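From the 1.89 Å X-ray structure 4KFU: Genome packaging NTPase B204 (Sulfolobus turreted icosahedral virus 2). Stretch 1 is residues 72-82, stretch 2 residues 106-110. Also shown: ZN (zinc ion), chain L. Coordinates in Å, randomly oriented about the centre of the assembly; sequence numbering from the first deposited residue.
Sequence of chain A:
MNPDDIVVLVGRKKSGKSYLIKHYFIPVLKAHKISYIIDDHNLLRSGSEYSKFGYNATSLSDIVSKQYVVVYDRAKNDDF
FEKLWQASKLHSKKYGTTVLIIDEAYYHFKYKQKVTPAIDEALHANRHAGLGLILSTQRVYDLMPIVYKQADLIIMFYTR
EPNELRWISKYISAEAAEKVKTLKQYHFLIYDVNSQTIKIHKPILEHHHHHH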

# COMPACT_ATOMS: atom_id res chain seq x y z
N TYR A 72 0.67 -15.17 1.92
CA TYR A 72 2.10 -15.05 2.16
C TYR A 72 2.87 -15.23 0.85
O TYR A 72 2.72 -16.26 0.18
CB TYR A 72 2.60 -16.06 3.19
CG TYR A 72 4.11 -16.05 3.27
CD1 TYR A 72 4.78 -14.97 3.83
CD2 TYR A 72 4.87 -17.09 2.73
CE1 TYR A 72 6.16 -14.93 3.88
CE2 TYR A 72 6.26 -17.06 2.78
CZ TYR A 72 6.90 -15.98 3.36
OH TYR A 72 8.27 -15.93 3.41
N ASP A 73 3.68 -14.25 0.50
CA ASP A 73 4.43 -14.26 -0.76
C ASP A 73 5.89 -14.66 -0.56
O ASP A 73 6.71 -13.85 -0.12
CB ASP A 73 4.34 -12.88 -1.44
CG ASP A 73 5.17 -12.80 -2.71
OD1 ASP A 73 5.58 -13.84 -3.27
OD2 ASP A 73 5.40 -11.66 -3.17
N ARG A 74 6.19 -15.90 -0.90
CA ARG A 74 7.51 -16.49 -0.69
C ARG A 74 8.50 -16.09 -1.78
O ARG A 74 9.63 -15.72 -1.49
CB ARG A 74 7.39 -18.02 -0.61
CG ARG A 74 8.71 -18.76 -0.62
N ALA A 75 8.06 -16.18 -3.04
CA ALA A 75 8.93 -15.89 -4.18
C ALA A 75 9.30 -14.41 -4.33
O ALA A 75 10.40 -14.09 -4.80
CB ALA A 75 8.29 -16.41 -5.47
N LYS A 76 8.38 -13.52 -3.95
CA LYS A 76 8.59 -12.06 -3.99
C LYS A 76 9.05 -11.54 -5.35
O LYS A 76 9.88 -10.62 -5.42
CB LYS A 76 9.58 -11.63 -2.90
CG LYS A 76 9.12 -12.01 -1.49
CD LYS A 76 10.29 -12.04 -0.51
CE LYS A 76 9.83 -12.39 0.90
NZ LYS A 76 9.08 -13.68 0.94
N ASN A 77 8.51 -12.13 -6.42
CA ASN A 77 8.96 -11.81 -7.78
C ASN A 77 7.86 -11.30 -8.72
O ASN A 77 6.68 -11.25 -8.35
CB ASN A 77 9.68 -13.01 -8.40
CG ASN A 77 8.81 -14.27 -8.47
OD1 ASN A 77 7.58 -14.22 -8.29
ND2 ASN A 77 9.44 -15.42 -8.72
N ASP A 78 8.26 -10.92 -9.93
CA ASP A 78 7.33 -10.38 -10.92
C ASP A 78 6.23 -11.38 -11.30
O ASP A 78 5.08 -10.98 -11.54
CB ASP A 78 8.07 -9.93 -12.19
CG ASP A 78 8.92 -8.69 -11.97
OD1 ASP A 78 8.65 -7.92 -11.02
OD2 ASP A 78 9.87 -8.47 -12.76
N ASP A 79 6.59 -12.65 -11.39
CA ASP A 79 5.65 -13.70 -11.79
C ASP A 79 4.53 -13.83 -10.77
O ASP A 79 3.36 -14.02 -11.13
CB ASP A 79 6.35 -15.03 -11.97
N PHE A 80 4.89 -13.72 -9.50
CA PHE A 80 3.91 -13.86 -8.44
C PHE A 80 2.93 -12.70 -8.47
O PHE A 80 1.72 -12.93 -8.38
CB PHE A 80 4.56 -13.94 -7.06
CG PHE A 80 3.57 -14.17 -5.95
CD1 PHE A 80 3.19 -15.47 -5.60
CD2 PHE A 80 2.99 -13.10 -5.27
CE1 PHE A 80 2.27 -15.69 -4.59
CE2 PHE A 80 2.07 -13.32 -4.26
CZ PHE A 80 1.71 -14.62 -3.92
N PHE A 81 3.42 -11.47 -8.57
CA PHE A 81 2.50 -10.33 -8.57
C PHE A 81 1.52 -10.43 -9.75
O PHE A 81 0.33 -10.11 -9.61
CB PHE A 81 3.20 -8.97 -8.58
CG PHE A 81 2.23 -7.82 -8.58
CD1 PHE A 81 1.56 -7.47 -7.42
CD2 PHE A 81 1.92 -7.16 -9.75
CE1 PHE A 81 0.62 -6.44 -7.41
CE2 PHE A 81 0.98 -6.14 -9.76
CZ PHE A 81 0.33 -5.78 -8.59
N GLU A 82 2.01 -10.88 -10.90
CA GLU A 82 1.14 -10.98 -12.06
C GLU A 82 -0.01 -11.94 -11.79
O GLU A 82 -1.17 -11.64 -12.09
CB GLU A 82 1.93 -11.35 -13.32
CG GLU A 82 2.83 -10.22 -13.81
CD GLU A 82 2.77 -10.02 -15.32
OE1 GLU A 82 3.65 -10.56 -16.02
OE2 GLU A 82 1.84 -9.33 -15.80
ZN ZN L . 4.29 -9.97 -2.90
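Stretch 2 106-110: YYHFK

Stretch 2 carries no regular helix or strand and packs against the turn of stretch 1 and the first turn of the helix that begins at Asp-78. End to end, the CA paths run in roughly the same sense, and Lys-76 has positive phi and psi (53/38) shortly before the helix. The backbones come closest at Lys-76 and Tyr-107, whose CA atoms lie 5.8 Å apart. No direct hydrogen bond joins the two stretches; a metal, a water and ring packing do the work, over 375 Å² of buried surface counted on both sides.

A metal links the two stretches directly. Asp-73 OD2 and His-108 NE2 each bind ZN at 2.0 Å, with further ligands from elsewhere in the structure. The 3.0 Å between Asp-73 OD2 and His-108 NE2 follows from this shared coordination. The other carboxylate oxygen, Asp-73 OD1, accepts from Lys-76 N at 2.9 Å, so one side chain both holds the zinc and braces its own turn.

Rings supply the apolar packing. The CA-to-CB bond of Phe-81 (chi1 t) points toward stretch 2, and its CB lies over one face of the His-108 imidazole, 3.9 Å from the ring centroid; the two rings meet obliquely. Phe-109 in turn sets its edge toward the face of Phe-81, with centroids 5.5 Å apart and planes at 71°. His-108 is thus both a ligand and a packing surface.

Tyr-107 offers a ring face to the aliphatic part of Lys-76, whose CD sits 4.0 Å from the ring centroid. The end of that lysine leads away, and Lys-76 NZ donates to Asp-73 O at 2.6 Å.

Polar bridging falls to one water, which donates to Asp-78 OD1 at 2.7 Å and to His-108 O at 2.8 Å.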

# COMPACT_ATOMS: atom_id res chain seq x y z
N TYR A 106 8.22 -2.71 -2.08
CA TYR A 106 9.42 -2.63 -2.93
C TYR A 106 9.73 -3.95 -3.64
O TYR A 106 10.53 -3.99 -4.56
CB TYR A 106 10.64 -2.15 -2.14
CG TYR A 106 10.95 -2.99 -0.93
CD1 TYR A 106 11.68 -4.17 -1.04
CD2 TYR A 106 10.50 -2.60 0.33
CE1 TYR A 106 11.95 -4.94 0.09
CE2 TYR A 106 10.77 -3.36 1.45
CZ TYR A 106 11.50 -4.53 1.33
OH TYR A 106 11.76 -5.27 2.46
N TYR A 107 9.12 -5.04 -3.19
CA TYR A 107 9.34 -6.30 -3.89
C TYR A 107 8.78 -6.28 -5.30
O TYR A 107 9.34 -6.91 -6.19
CB TYR A 107 8.74 -7.47 -3.12
CG TYR A 107 9.54 -7.78 -1.89
CD1 TYR A 107 10.86 -8.21 -1.98
CD2 TYR A 107 8.98 -7.63 -0.63
CE1 TYR A 107 11.61 -8.48 -0.84
CE2 TYR A 107 9.72 -7.90 0.51
CZ TYR A 107 11.03 -8.33 0.40
OH TYR A 107 11.75 -8.59 1.55
N HIS A 108 7.68 -5.56 -5.50
CA HIS A 108 6.97 -5.59 -6.79
C HIS A 108 7.01 -4.27 -7.54
O HIS A 108 6.73 -4.22 -8.74
CB HIS A 108 5.51 -6.00 -6.55
CG HIS A 108 5.36 -7.32 -5.86
ND1 HIS A 108 6.06 -8.44 -6.27
CD2 HIS A 108 4.59 -7.70 -4.83
CE1 HIS A 108 5.74 -9.46 -5.48
NE2 HIS A 108 4.84 -9.04 -4.61
N PHE A 109 7.32 -3.19 -6.83
CA PHE A 109 7.29 -1.85 -7.41
C PHE A 109 8.63 -1.13 -7.22
O PHE A 109 8.68 0.10 -7.05
CB PHE A 109 6.18 -1.02 -6.76
CG PHE A 109 4.78 -1.53 -7.04
CD1 PHE A 109 4.25 -2.58 -6.30
CD2 PHE A 109 3.98 -0.91 -7.99
CE1 PHE A 109 2.96 -3.03 -6.53
CE2 PHE A 109 2.69 -1.35 -8.23
CZ PHE A 109 2.18 -2.41 -7.50
N LYS A 110 9.71 -1.89 -7.25
CA LYS A 110 11.03 -1.35 -6.92
C LYS A 110 11.48 -0.27 -7.90
O LYS A 110 11.23 -0.36 -9.10
CB LYS A 110 12.05 -2.49 -6.88
CG LYS A 110 13.23 -2.21 -5.98
CD LYS A 110 14.40 -3.15 -6.25
CE LYS A 110 15.65 -2.65 -5.51
NZ LYS A 110 16.85 -3.52 -5.70
O HOH W 1 6.51 -6.58 -10.19